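PDB 3MGA: enterochelin esterase from Salmonella enterica subsp. enterica serovar Typhimurium, which probably hydrolyses the ester bonds of the siderophore ferric enterobactin, so that the iron it carries can be released to the bacterium. Local coordinates for residues V34-D40 against D79-T85; R51-V55 against P69-A73; S88-S94 against D380-L386; Y95-T100 against L128-D134. All coordinates share one frame; numbering follows the deposited sequence.

Interaction 1 (V34-D40 against D79-T85); sequences VTFWWRD and DVWRWST
Trp38 and Trp81 lie side by side: Trp38 CZ3 sits over one face of the Trp81 indole, while Trp81 CD1 lies near the plane of the Trp38 ring at its edge, 3.4 Å from CE3. The Trp38 six-membered and Trp81 five-membered rings are inclined at 59°, an oblique pairing. Asp40 OD2 sits at the edge of the Trp81 indole and receives a weak bond from NE1, while Ser48 and Arg74 also hold that carboxylate oxygen. Further along the same side, Phe36 and Trp83 lie next to each other, Phe36 CD2 being 3.9 Å from Trp83 CE3 at the rim of the indole, with Trp83 O at the edge of the phenyl ring.

The other side of the sheet carries Trp37. Thr35 CG2 lies over one face of its indole, toward the rim, and the aliphatic part of Arg82 runs alongside, CD 3.6 Å from Trp37 CZ3. Thr35 OG1 and Ser84 OG share a 2.7 Å hydrogen bond, and Arg39, extended throughout, brings NE within 3.2 Å of Asp79 OD2 in a salt bridge. OD2 lies in the guanidinium plane, at its edge, but the carboxylate is turned 81° against it; Glu13 takes another nitrogen of the same group.

Regular pairing underlies all this. Phe36 N donates to Trp83 O at 2.8 Å, and the two strand axes pass 4.7 Å apart at 160°. Phe36, Trp38, Trp81 and Trp83 all reach strand 52-57 or 92-100 of the second sheet, so this is an antiparallel ladder in one layer of a β-sandwich, consistent with the E-set, immunoglobulin-like N-terminal domain.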
# COMPACT_ATOMS: atom_id res chain seq x y z
N VAL A 34 -7.24 -17.00 -14.41
CA VAL A 34 -8.27 -16.45 -13.53
C VAL A 34 -9.39 -15.78 -14.33
O VAL A 34 -9.13 -14.95 -15.20
CB VAL A 34 -7.66 -15.44 -12.55
CG1 VAL A 34 -8.72 -14.92 -11.59
CG2 VAL A 34 -6.51 -16.09 -11.77
N THR A 35 -10.64 -16.14 -14.02
CA THR A 35 -11.80 -15.59 -14.70
C THR A 35 -12.63 -14.71 -13.78
O THR A 35 -12.96 -15.10 -12.66
CB THR A 35 -12.71 -16.72 -15.24
OG1 THR A 35 -11.98 -17.52 -16.18
CG2 THR A 35 -13.94 -16.15 -15.93
N PHE A 36 -12.97 -13.53 -14.28
CA PHE A 36 -13.78 -12.57 -13.56
C PHE A 36 -15.18 -12.55 -14.13
O PHE A 36 -15.37 -12.73 -15.34
CB PHE A 36 -13.17 -11.17 -13.68
CG PHE A 36 -11.85 -11.03 -12.98
CD1 PHE A 36 -11.77 -10.33 -11.78
CD2 PHE A 36 -10.71 -11.59 -13.50
CE1 PHE A 36 -10.55 -10.19 -11.12
CE2 PHE A 36 -9.49 -11.46 -12.85
CZ PHE A 36 -9.41 -10.76 -11.66
N TRP A 37 -16.18 -12.36 -13.26
CA TRP A 37 -17.56 -12.31 -13.69
C TRP A 37 -18.26 -11.06 -13.14
O TRP A 37 -18.05 -10.67 -11.99
CB TRP A 37 -18.34 -13.52 -13.18
CG TRP A 37 -17.73 -14.86 -13.47
CD1 TRP A 37 -17.00 -15.62 -12.61
CD2 TRP A 37 -17.82 -15.60 -14.69
NE1 TRP A 37 -16.62 -16.79 -13.22
CE2 TRP A 37 -17.11 -16.80 -14.50
CE3 TRP A 37 -18.43 -15.36 -15.93
CZ2 TRP A 37 -16.99 -17.77 -15.50
CZ3 TRP A 37 -18.31 -16.33 -16.93
CH2 TRP A 37 -17.59 -17.51 -16.70
N TRP A 38 -19.08 -10.45 -13.99
CA TRP A 38 -19.88 -9.29 -13.61
C TRP A 38 -21.25 -9.50 -14.24
O TRP A 38 -21.35 -9.79 -15.43
CB TRP A 38 -19.27 -7.97 -14.08
CG TRP A 38 -20.11 -6.76 -13.69
CD1 TRP A 38 -20.22 -6.21 -12.44
CD2 TRP A 38 -20.95 -5.97 -14.55
NE1 TRP A 38 -21.08 -5.13 -12.47
CE2 TRP A 38 -21.54 -4.96 -13.76
CE3 TRP A 38 -21.25 -6.02 -15.92
CZ2 TRP A 38 -22.41 -4.01 -14.28
CZ3 TRP A 38 -22.13 -5.08 -16.44
CH2 TRP A 38 -22.69 -4.08 -15.62
N ARG A 39 -22.28 -9.40 -13.41
CA ARG A 39 -23.66 -9.57 -13.85
C ARG A 39 -24.25 -8.21 -14.16
O ARG A 39 -24.34 -7.35 -13.28
CB ARG A 39 -24.48 -10.26 -12.76
CG ARG A 39 -25.91 -10.58 -13.18
CD ARG A 39 -26.66 -11.31 -12.07
NE ARG A 39 -27.95 -11.82 -12.53
CZ ARG A 39 -28.81 -12.49 -11.76
NH1 ARG A 39 -28.54 -12.73 -10.48
NH2 ARG A 39 -29.95 -12.92 -12.28
N ASP A 40 -24.65 -8.00 -15.41
CA ASP A 40 -25.24 -6.74 -15.82
C ASP A 40 -26.65 -6.66 -15.23
O ASP A 40 -27.47 -7.54 -15.49
CB ASP A 40 -25.28 -6.64 -17.35
CG ASP A 40 -25.67 -5.25 -17.85
OD1 ASP A 40 -26.42 -4.54 -17.15
OD2 ASP A 40 -25.23 -4.88 -18.95
N ASP A 79 -26.88 -11.84 -19.51
CA ASP A 79 -26.41 -10.66 -18.77
C ASP A 79 -25.04 -10.94 -18.13
O ASP A 79 -24.66 -10.27 -17.17
CB ASP A 79 -27.42 -10.25 -17.69
CG ASP A 79 -27.57 -11.30 -16.58
OD1 ASP A 79 -26.92 -12.37 -16.66
OD2 ASP A 79 -28.34 -11.06 -15.64
N VAL A 80 -24.32 -11.92 -18.65
CA VAL A 80 -23.03 -12.29 -18.11
C VAL A 80 -21.88 -11.67 -18.89
O VAL A 80 -21.80 -11.83 -20.11
CB VAL A 80 -22.80 -13.82 -18.16
CG1 VAL A 80 -21.44 -14.17 -17.58
CG2 VAL A 80 -23.91 -14.55 -17.42
N TRP A 81 -21.03 -10.94 -18.18
CA TRP A 81 -19.83 -10.36 -18.75
C TRP A 81 -18.68 -11.19 -18.18
O TRP A 81 -18.75 -11.66 -17.05
CB TRP A 81 -19.67 -8.88 -18.41
CG TRP A 81 -20.66 -7.99 -19.07
CD1 TRP A 81 -21.96 -7.81 -18.72
CD2 TRP A 81 -20.42 -7.09 -20.17
NE1 TRP A 81 -22.55 -6.88 -19.54
CE2 TRP A 81 -21.63 -6.43 -20.44
CE3 TRP A 81 -19.30 -6.81 -20.96
CZ2 TRP A 81 -21.75 -5.48 -21.46
CZ3 TRP A 81 -19.42 -5.88 -21.97
CH2 TRP A 81 -20.64 -5.22 -22.22
N ARG A 82 -17.62 -11.34 -18.97
CA ARG A 82 -16.51 -12.17 -18.57
C ARG A 82 -15.20 -11.64 -19.11
O ARG A 82 -15.16 -10.94 -20.12
CB ARG A 82 -16.76 -13.58 -19.15
CG ARG A 82 -15.65 -14.61 -18.95
CD ARG A 82 -15.98 -15.91 -19.68
NE ARG A 82 -16.10 -15.70 -21.12
CZ ARG A 82 -16.45 -16.65 -21.99
NH1 ARG A 82 -16.72 -17.89 -21.59
NH2 ARG A 82 -16.53 -16.35 -23.29
N TRP A 83 -14.13 -11.97 -18.40
CA TRP A 83 -12.79 -11.59 -18.80
C TRP A 83 -11.82 -12.43 -17.98
O TRP A 83 -12.01 -12.63 -16.79
CB TRP A 83 -12.54 -10.10 -18.57
CG TRP A 83 -11.17 -9.66 -18.99
CD1 TRP A 83 -10.79 -9.27 -20.24
CD2 TRP A 83 -10.01 -9.58 -18.16
NE1 TRP A 83 -9.45 -8.94 -20.24
CE2 TRP A 83 -8.95 -9.13 -18.97
CE3 TRP A 83 -9.76 -9.85 -16.81
CZ2 TRP A 83 -7.66 -8.94 -18.48
CZ3 TRP A 83 -8.47 -9.65 -16.31
CH2 TRP A 83 -7.44 -9.20 -17.15
N SER A 84 -10.77 -12.92 -18.64
CA SER A 84 -9.79 -13.75 -17.98
C SER A 84 -8.39 -13.27 -18.24
O SER A 84 -8.15 -12.51 -19.18
CB SER A 84 -9.94 -15.20 -18.45
OG SER A 84 -11.22 -15.71 -18.10
N THR A 85 -7.46 -13.75 -17.42
CA THR A 85 -6.05 -13.40 -17.54
C THR A 85 -5.20 -14.43 -16.81
O THR A 85 -5.73 -15.35 -16.19
CB THR A 85 -5.78 -12.00 -16.93
OG1 THR A 85 -4.37 -11.72 -16.98
CG2 THR A 85 -6.23 -11.94 -15.49

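Interaction 2 (R51-V55 against P69-A73); sequences RRVWV and PQTMA
A single β-bridge joins strand 52-57, at the margin of the second sheet of the sandwich, to the irregular chain 69-73 that crosses toward the first sheet: Trp54 faces Thr71 with CA atoms 4.0 Å apart, and the touching parts run 103° to each other. Three bonds from backbone N-H groups hold the crossing. Met72 N donates to Val53 O at 2.8 Å, Val55 N donates to Gln70 O at 2.9 Å, and Val53 N donates to Thr71 OG1 at 3.0 Å, nearly straight at 171°. With OG1 trans to its own backbone N (chi1 174°), Thr71 presents its hydroxyl to Val53 and lays CB over one face of the Trp54 six-membered ring, a CH-pi contact 4.0 Å from the centroid. Pro69 CB packs 3.3 Å from Trp54 CZ3, and Phe106 meets the same indole edge-to-face. On the inner side, selenomethionine Met72 crosses Val55 at about a right angle, CG 3.5 Å from Val55 CG2, on its way to Trp81, Trp83 and Phe97. Thr71 OG1 takes the place of a backbone acceptor for Val53 N beside a single bridge; donation to Met72 O at 3.1 Å leaves the oxygen to accept that bond, which probably holds the hydroxyl in one orientation.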
# COMPACT_ATOMS: atom_id res chain seq x y z
N ARG A 51 -21.66 -0.40 -22.72
CA ARG A 51 -20.68 -0.54 -23.79
C ARG A 51 -19.39 -1.19 -23.27
O ARG A 51 -18.83 -2.08 -23.91
CB ARG A 51 -20.33 0.84 -24.37
CG ARG A 51 -21.47 1.57 -25.08
CD ARG A 51 -21.88 0.88 -26.37
NE ARG A 51 -22.84 1.68 -27.12
CZ ARG A 51 -23.31 1.35 -28.32
NH1 ARG A 51 -22.92 0.23 -28.92
NH2 ARG A 51 -24.19 2.14 -28.94
N ARG A 52 -18.92 -0.74 -22.11
CA ARG A 52 -17.68 -1.28 -21.51
C ARG A 52 -17.84 -1.72 -20.06
O ARG A 52 -18.74 -1.29 -19.35
CB ARG A 52 -16.56 -0.23 -21.55
CG ARG A 52 -16.14 0.24 -22.94
CD ARG A 52 -15.45 -0.86 -23.75
NE ARG A 52 -14.92 -0.33 -25.01
CZ ARG A 52 -15.61 -0.22 -26.15
NH1 ARG A 52 -16.88 -0.61 -26.23
NH2 ARG A 52 -15.01 0.28 -27.23
N VAL A 53 -16.93 -2.60 -19.65
CA VAL A 53 -16.85 -3.10 -18.28
C VAL A 53 -15.36 -3.32 -18.07
O VAL A 53 -14.86 -4.42 -18.23
CB VAL A 53 -17.61 -4.42 -18.07
CG1 VAL A 53 -17.57 -4.80 -16.61
CG2 VAL A 53 -19.06 -4.30 -18.56
N TRP A 54 -14.66 -2.24 -17.72
CA TRP A 54 -13.21 -2.31 -17.55
C TRP A 54 -12.83 -3.06 -16.27
O TRP A 54 -13.49 -2.93 -15.23
CB TRP A 54 -12.58 -0.91 -17.55
CG TRP A 54 -12.96 -0.06 -18.76
CD1 TRP A 54 -13.90 0.93 -18.80
CD2 TRP A 54 -12.43 -0.15 -20.09
NE1 TRP A 54 -13.98 1.47 -20.06
CE2 TRP A 54 -13.08 0.83 -20.87
CE3 TRP A 54 -11.45 -0.95 -20.69
CZ2 TRP A 54 -12.80 1.02 -22.23
CZ3 TRP A 54 -11.17 -0.76 -22.04
CH2 TRP A 54 -11.85 0.21 -22.79
N VAL A 55 -11.79 -3.86 -16.37
CA VAL A 55 -11.30 -4.62 -15.24
C VAL A 55 -10.01 -3.92 -14.87
O VAL A 55 -9.04 -3.96 -15.63
CB VAL A 55 -11.08 -6.10 -15.63
CG1 VAL A 55 -10.56 -6.90 -14.45
CG2 VAL A 55 -12.40 -6.70 -16.16
N PRO A 69 -5.99 -0.95 -22.01
CA PRO A 69 -7.21 -1.05 -21.21
C PRO A 69 -8.00 -2.31 -21.50
O PRO A 69 -8.40 -2.56 -22.64
CB PRO A 69 -7.99 0.20 -21.62
CG PRO A 69 -6.94 1.18 -21.97
CD PRO A 69 -5.81 0.40 -22.57
N GLN A 70 -8.22 -3.11 -20.45
CA GLN A 70 -8.93 -4.38 -20.57
C GLN A 70 -10.38 -4.26 -20.14
O GLN A 70 -10.66 -3.79 -19.04
CB GLN A 70 -8.24 -5.44 -19.72
CG GLN A 70 -6.81 -5.70 -20.12
CD GLN A 70 -6.71 -6.24 -21.53
OE1 GLN A 70 -7.47 -7.13 -21.91
NE2 GLN A 70 -5.76 -5.74 -22.29
N THR A 71 -11.28 -4.69 -21.01
CA THR A 71 -12.71 -4.67 -20.74
C THR A 71 -13.25 -6.07 -20.89
O THR A 71 -12.71 -6.88 -21.65
CB THR A 71 -13.47 -3.76 -21.72
OG1 THR A 71 -14.88 -3.88 -21.49
CG2 THR A 71 -13.17 -4.16 -23.17
N MSE A 72 -14.33 -6.37 -20.17
CA MSE A 72 -14.96 -7.67 -20.27
C MSE A 72 -15.78 -7.73 -21.57
O MSE A 72 -15.92 -6.74 -22.30
CB MSE A 72 -15.89 -7.94 -19.09
CG MSE A 72 -15.24 -7.92 -17.72
SE MSE A 72 -16.45 -8.62 -16.36
CE MSE A 72 -15.32 -8.42 -14.78
N ALA A 73 -16.31 -8.91 -21.84
CA ALA A 73 -17.16 -9.16 -22.99
C ALA A 73 -18.31 -10.01 -22.49
O ALA A 73 -18.10 -10.88 -21.63
CB ALA A 73 -16.38 -9.88 -24.07
O HOH W 1 -7.49 -2.23 -18.00

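Interaction 3 (S88-S94 against D380-L386); sequences SANWRGS and DGGHDAL
Ser94 meets Asp384 where the N-terminal β-sandwich abuts the α/β-hydrolase domain, and the meeting point is the N-cap of helix 385-399. Asp384 holds CG trans to the backbone N (chi1 -164°), which turns both carboxylate oxygens to the strand. OD2 takes Ser94 N at 2.7 Å on its syn lone pair. Ser94 OG, beside its own backbone N at chi1 -55°, donates to OD1 at 2.6 Å from the syn side. The capping bond from Leu386 N reaches that same OD1 from the anti side, so one carboxylate grips three protein donors and ties a helix start to a strand of another domain. Its buried charge is probably eased by the helix end.

Leu386 sends CD2 over the strand to 3.6 Å from Arg92 CG, the two side chains crossing near a right angle; the Arg92 guanidinium continues to Pro158 O. At the far end Asp380 has OD1 at the edge of the Trp91 indole, 3.6 Å from CD1, and a water donates to both Asn90 O and Asp380 O.

Between Asp380 and the cap lies His383, whose place after strand 373-379, beside Ser289 and bonded to Glu353, is consistent with the histidine of a catalytic triad. The cap is thus adjacent to the probable active site. A second water bridges the domains, donating to Arg92 O at 2.7 Å and to Asp384 OD2 at 3.0 Å.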
# COMPACT_ATOMS: atom_id res chain seq x y z
N SER A 88 0.39 -15.04 -11.43
CA SER A 88 1.35 -15.91 -10.77
C SER A 88 0.77 -16.50 -9.47
O SER A 88 -0.15 -15.95 -8.89
CB SER A 88 2.63 -15.15 -10.46
OG SER A 88 2.38 -14.12 -9.53
N ALA A 89 1.35 -17.60 -9.02
CA ALA A 89 0.86 -18.29 -7.83
C ALA A 89 0.98 -17.53 -6.51
O ALA A 89 0.19 -17.73 -5.60
CB ALA A 89 1.56 -19.64 -7.70
N ASN A 90 1.97 -16.65 -6.42
CA ASN A 90 2.22 -15.89 -5.20
C ASN A 90 1.57 -14.50 -5.18
O ASN A 90 1.70 -13.76 -4.20
CB ASN A 90 3.73 -15.73 -5.03
CG ASN A 90 4.45 -17.07 -4.91
OD1 ASN A 90 3.99 -18.00 -4.25
ND2 ASN A 90 5.63 -17.16 -5.53
N TRP A 91 0.85 -14.17 -6.24
CA TRP A 91 0.22 -12.87 -6.39
C TRP A 91 -0.99 -12.58 -5.51
O TRP A 91 -1.76 -13.46 -5.15
CB TRP A 91 -0.19 -12.67 -7.86
CG TRP A 91 -0.75 -11.32 -8.15
CD1 TRP A 91 -0.05 -10.22 -8.49
CD2 TRP A 91 -2.13 -10.95 -8.15
NE1 TRP A 91 -0.90 -9.16 -8.70
CE2 TRP A 91 -2.19 -9.59 -8.50
CE3 TRP A 91 -3.32 -11.63 -7.88
CZ2 TRP A 91 -3.40 -8.89 -8.58
CZ3 TRP A 91 -4.52 -10.94 -7.97
CH2 TRP A 91 -4.55 -9.58 -8.31
N ARG A 92 -1.14 -11.29 -5.20
CA ARG A 92 -2.23 -10.76 -4.40
C ARG A 92 -2.41 -9.31 -4.83
O ARG A 92 -1.43 -8.61 -5.07
CB ARG A 92 -1.90 -10.86 -2.92
CG ARG A 92 -2.82 -10.10 -1.96
CD ARG A 92 -2.79 -10.81 -0.57
NE ARG A 92 -1.43 -10.97 -0.10
CZ ARG A 92 -1.02 -11.87 0.77
NH1 ARG A 92 -1.84 -12.78 1.28
NH2 ARG A 92 0.26 -11.89 1.11
N GLY A 93 -3.66 -8.88 -4.95
CA GLY A 93 -3.91 -7.51 -5.36
C GLY A 93 -5.36 -7.09 -5.37
O GLY A 93 -6.25 -7.93 -5.30
N SER A 94 -5.57 -5.79 -5.46
CA SER A 94 -6.89 -5.19 -5.48
C SER A 94 -7.37 -5.08 -6.90
O SER A 94 -6.57 -5.07 -7.85
CB SER A 94 -6.85 -3.78 -4.90
OG SER A 94 -6.30 -3.76 -3.61
N ASP A 380 5.36 -10.14 -4.97
CA ASP A 380 4.68 -10.51 -6.20
C ASP A 380 3.33 -9.81 -6.09
O ASP A 380 2.34 -10.40 -5.65
CB ASP A 380 4.53 -12.03 -6.32
CG ASP A 380 3.84 -12.46 -7.59
OD1 ASP A 380 3.29 -11.59 -8.30
OD2 ASP A 380 3.84 -13.67 -7.89
N GLY A 381 3.33 -8.54 -6.48
CA GLY A 381 2.17 -7.66 -6.43
C GLY A 381 2.65 -6.27 -6.82
O GLY A 381 3.78 -6.13 -7.30
N GLY A 382 1.84 -5.24 -6.58
CA GLY A 382 2.22 -3.88 -6.96
C GLY A 382 2.04 -2.75 -5.97
O GLY A 382 2.23 -2.91 -4.76
N HIS A 383 1.70 -1.58 -6.51
CA HIS A 383 1.48 -0.35 -5.74
C HIS A 383 0.08 -0.54 -5.16
O HIS A 383 -0.88 0.13 -5.54
CB HIS A 383 1.55 0.83 -6.71
CG HIS A 383 1.80 2.15 -6.06
ND1 HIS A 383 3.07 2.58 -5.72
CD2 HIS A 383 0.96 3.15 -5.71
CE1 HIS A 383 2.99 3.78 -5.17
NE2 HIS A 383 1.73 4.15 -5.16
N ASP A 384 -0.01 -1.45 -4.19
CA ASP A 384 -1.30 -1.89 -3.69
C ASP A 384 -1.35 -2.02 -2.16
O ASP A 384 -0.56 -2.75 -1.58
CB ASP A 384 -1.51 -3.25 -4.37
CG ASP A 384 -2.93 -3.76 -4.32
OD1 ASP A 384 -3.69 -3.47 -3.37
OD2 ASP A 384 -3.26 -4.50 -5.26
N ALA A 385 -2.27 -1.31 -1.51
CA ALA A 385 -2.41 -1.37 -0.03
C ALA A 385 -2.80 -2.77 0.52
O ALA A 385 -2.57 -3.07 1.68
CB ALA A 385 -3.37 -0.31 0.48
N LEU A 386 -3.41 -3.61 -0.31
CA LEU A 386 -3.75 -4.96 0.12
C LEU A 386 -2.44 -5.73 0.41
O LEU A 386 -2.37 -6.50 1.36
CB LEU A 386 -4.56 -5.68 -0.94
CG LEU A 386 -5.01 -7.11 -0.61
CD1 LEU A 386 -6.04 -7.09 0.48
CD2 LEU A 386 -5.56 -7.77 -1.86
O HOH W 2 2.56 -11.67 -10.87
O HOH W 3 2.18 -11.34 -3.09
O HOH W 4 -0.99 -6.20 -6.18

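Interaction 4 (Y95-T100 against L128-D134); sequences YCFIPT and LPQAIAD
Phe97 and Ile132 form one antiparallel hydrogen-bonded pair, through which the loop 128-134 lies along strand 92-100 of the second sheet of the sandwich. Phe97 N donates to Ile132 O at 2.9 Å and Ile132 N returns a bond to Phe97 O at 2.8 Å. Strand 148-153 pairs with strand 92-100 at Tyr95, through backbone bonds with Ser150, and the loop pairs with it two residues on at Phe97; Asp134 N also bonds Ser150 OG.

Packing is close on the buried side. Ile98 CG1 touches Ala131 CB at 3.6 Å, and its extended end (chi2 -180°) carries CD1 to 3.7 Å from Leu128 CD2. Cys96 SG adds an apolar touch on the same Ala131 methyl.

The solvent side is looser. Pro99 and Ile132, both partly exposed, meet at 3.9 Å between CG and CD1, with Trp38 of the other sheet behind them. The exposed Gln130 stretches out beyond CG to place OE1 3.4 Å from Thr100 OG1, a weak bond; that hydroxyl is more firmly engaged with Arg102 N.

At the Tyr95 end of the segment, polar groups are buried. Phe97 CE2 lies 3.5 Å from Asp134 CG, with ring and carboxylate planes 56° apart, while OD1 is occupied by Leu136 N. Tyr95, with CG between the backbone N and the carbonyl carbon (chi1 70°), reaches the other oxygen edge-on: OH donates to Asp134 OD2 at 2.6 Å, on the anti lone pair.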
# COMPACT_ATOMS: atom_id res chain seq x y z
N TYR A 95 -8.69 -4.99 -7.06
CA TYR A 95 -9.26 -4.81 -8.39
C TYR A 95 -10.64 -4.19 -8.23
O TYR A 95 -11.20 -4.17 -7.13
CB TYR A 95 -9.35 -6.13 -9.17
CG TYR A 95 -10.39 -7.09 -8.64
CD1 TYR A 95 -10.11 -7.93 -7.57
CD2 TYR A 95 -11.65 -7.16 -9.21
CE1 TYR A 95 -11.07 -8.81 -7.08
CE2 TYR A 95 -12.61 -8.04 -8.73
CZ TYR A 95 -12.32 -8.85 -7.66
OH TYR A 95 -13.28 -9.72 -7.19
N CYS A 96 -11.16 -3.66 -9.33
CA CYS A 96 -12.47 -3.06 -9.35
C CYS A 96 -12.94 -3.09 -10.78
O CYS A 96 -12.13 -3.24 -11.69
CB CYS A 96 -12.43 -1.62 -8.79
SG CYS A 96 -11.33 -0.46 -9.67
N PHE A 97 -14.25 -3.01 -11.00
CA PHE A 97 -14.77 -2.98 -12.36
C PHE A 97 -15.31 -1.59 -12.64
O PHE A 97 -15.65 -0.86 -11.71
CB PHE A 97 -15.88 -4.01 -12.60
CG PHE A 97 -15.56 -5.40 -12.11
CD1 PHE A 97 -14.34 -6.00 -12.40
CD2 PHE A 97 -16.53 -6.14 -11.44
CE1 PHE A 97 -14.06 -7.29 -11.96
CE2 PHE A 97 -16.26 -7.44 -11.01
CZ PHE A 97 -15.02 -8.01 -11.27
N ILE A 98 -15.39 -1.23 -13.92
CA ILE A 98 -15.91 0.06 -14.33
C ILE A 98 -16.92 -0.14 -15.46
O ILE A 98 -16.60 0.05 -16.64
CB ILE A 98 -14.80 1.01 -14.79
CG1 ILE A 98 -13.67 1.07 -13.77
CG2 ILE A 98 -15.38 2.40 -15.06
CD1 ILE A 98 -12.55 1.98 -14.16
N PRO A 99 -18.16 -0.54 -15.10
CA PRO A 99 -19.19 -0.74 -16.10
C PRO A 99 -19.74 0.61 -16.53
O PRO A 99 -20.28 1.34 -15.70
CB PRO A 99 -20.25 -1.57 -15.37
CG PRO A 99 -20.05 -1.27 -13.94
CD PRO A 99 -18.63 -0.85 -13.74
N THR A 100 -19.59 0.95 -17.81
CA THR A 100 -20.03 2.24 -18.34
C THR A 100 -20.66 2.15 -19.72
O THR A 100 -20.48 1.17 -20.44
CB THR A 100 -18.86 3.23 -18.44
OG1 THR A 100 -19.31 4.45 -19.04
CG2 THR A 100 -17.73 2.64 -19.28
N LEU A 128 -12.28 5.82 -13.48
CA LEU A 128 -12.20 5.37 -12.07
C LEU A 128 -13.24 5.95 -11.10
O LEU A 128 -13.64 5.26 -10.16
CB LEU A 128 -10.79 5.55 -11.50
CG LEU A 128 -9.72 4.60 -12.06
CD1 LEU A 128 -8.34 4.94 -11.51
CD2 LEU A 128 -10.06 3.15 -11.74
N PRO A 129 -13.67 7.21 -11.29
CA PRO A 129 -14.71 7.65 -10.35
C PRO A 129 -15.99 6.80 -10.45
O PRO A 129 -16.77 6.76 -9.49
CB PRO A 129 -14.98 9.10 -10.79
CG PRO A 129 -13.69 9.55 -11.39
CD PRO A 129 -13.10 8.32 -12.06
N GLN A 130 -16.19 6.14 -11.59
CA GLN A 130 -17.35 5.28 -11.82
C GLN A 130 -17.08 3.83 -11.41
O GLN A 130 -17.98 2.98 -11.49
CB GLN A 130 -17.74 5.32 -13.31
CG GLN A 130 -18.13 6.70 -13.84
CD GLN A 130 -18.51 6.70 -15.33
OE1 GLN A 130 -18.19 5.76 -16.06
NE2 GLN A 130 -19.18 7.75 -15.77
N ALA A 131 -15.85 3.55 -10.99
CA ALA A 131 -15.44 2.20 -10.58
C ALA A 131 -16.18 1.70 -9.35
O ALA A 131 -16.56 2.48 -8.48
CB ALA A 131 -13.94 2.16 -10.34
N ILE A 132 -16.38 0.38 -9.28
CA ILE A 132 -17.07 -0.26 -8.18
C ILE A 132 -16.37 -1.55 -7.77
O ILE A 132 -15.62 -2.14 -8.55
CB ILE A 132 -18.53 -0.61 -8.55
CG1 ILE A 132 -18.56 -1.65 -9.69
CG2 ILE A 132 -19.32 0.64 -8.95
CD1 ILE A 132 -19.97 -2.01 -10.16
N ALA A 133 -16.62 -1.98 -6.53
CA ALA A 133 -16.08 -3.23 -6.02
C ALA A 133 -16.78 -4.36 -6.75
O ALA A 133 -17.65 -4.12 -7.58
CB ALA A 133 -16.33 -3.34 -4.54
N ASP A 134 -16.41 -5.59 -6.44
CA ASP A 134 -17.02 -6.76 -7.06
C ASP A 134 -18.19 -7.19 -6.17
O ASP A 134 -17.99 -7.61 -5.04
CB ASP A 134 -15.97 -7.87 -7.20
CG ASP A 134 -16.49 -9.10 -7.92
OD1 ASP A 134 -17.70 -9.23 -8.13
OD2 ASP A 134 -15.66 -9.97 -8.26

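How the interactions relate
Interactions 1, 2 and 4 cluster in the N-terminal β-sandwich, with centres 9 to 13 Å apart. Interaction 1 pairs two strands of one sheet; interactions 2 and 4 lie on adjacent strands, 52-57 and 92-100, of the other. Interaction 2, nested along the chain inside the loop closed by interaction 1, links the layers: Ala73 O meets Arg82 N, while Met72 packs on Phe97. Both close before interaction 3 opens. Interaction 4 is nested within interaction 3, which uses the same strand 92-100 but sits about 18 Å away between centres. That strand therefore runs from the sandwich core to the hydrolase domain, joining segments nearly 290 residues apart and placing the N-terminal domain beside the probable active site.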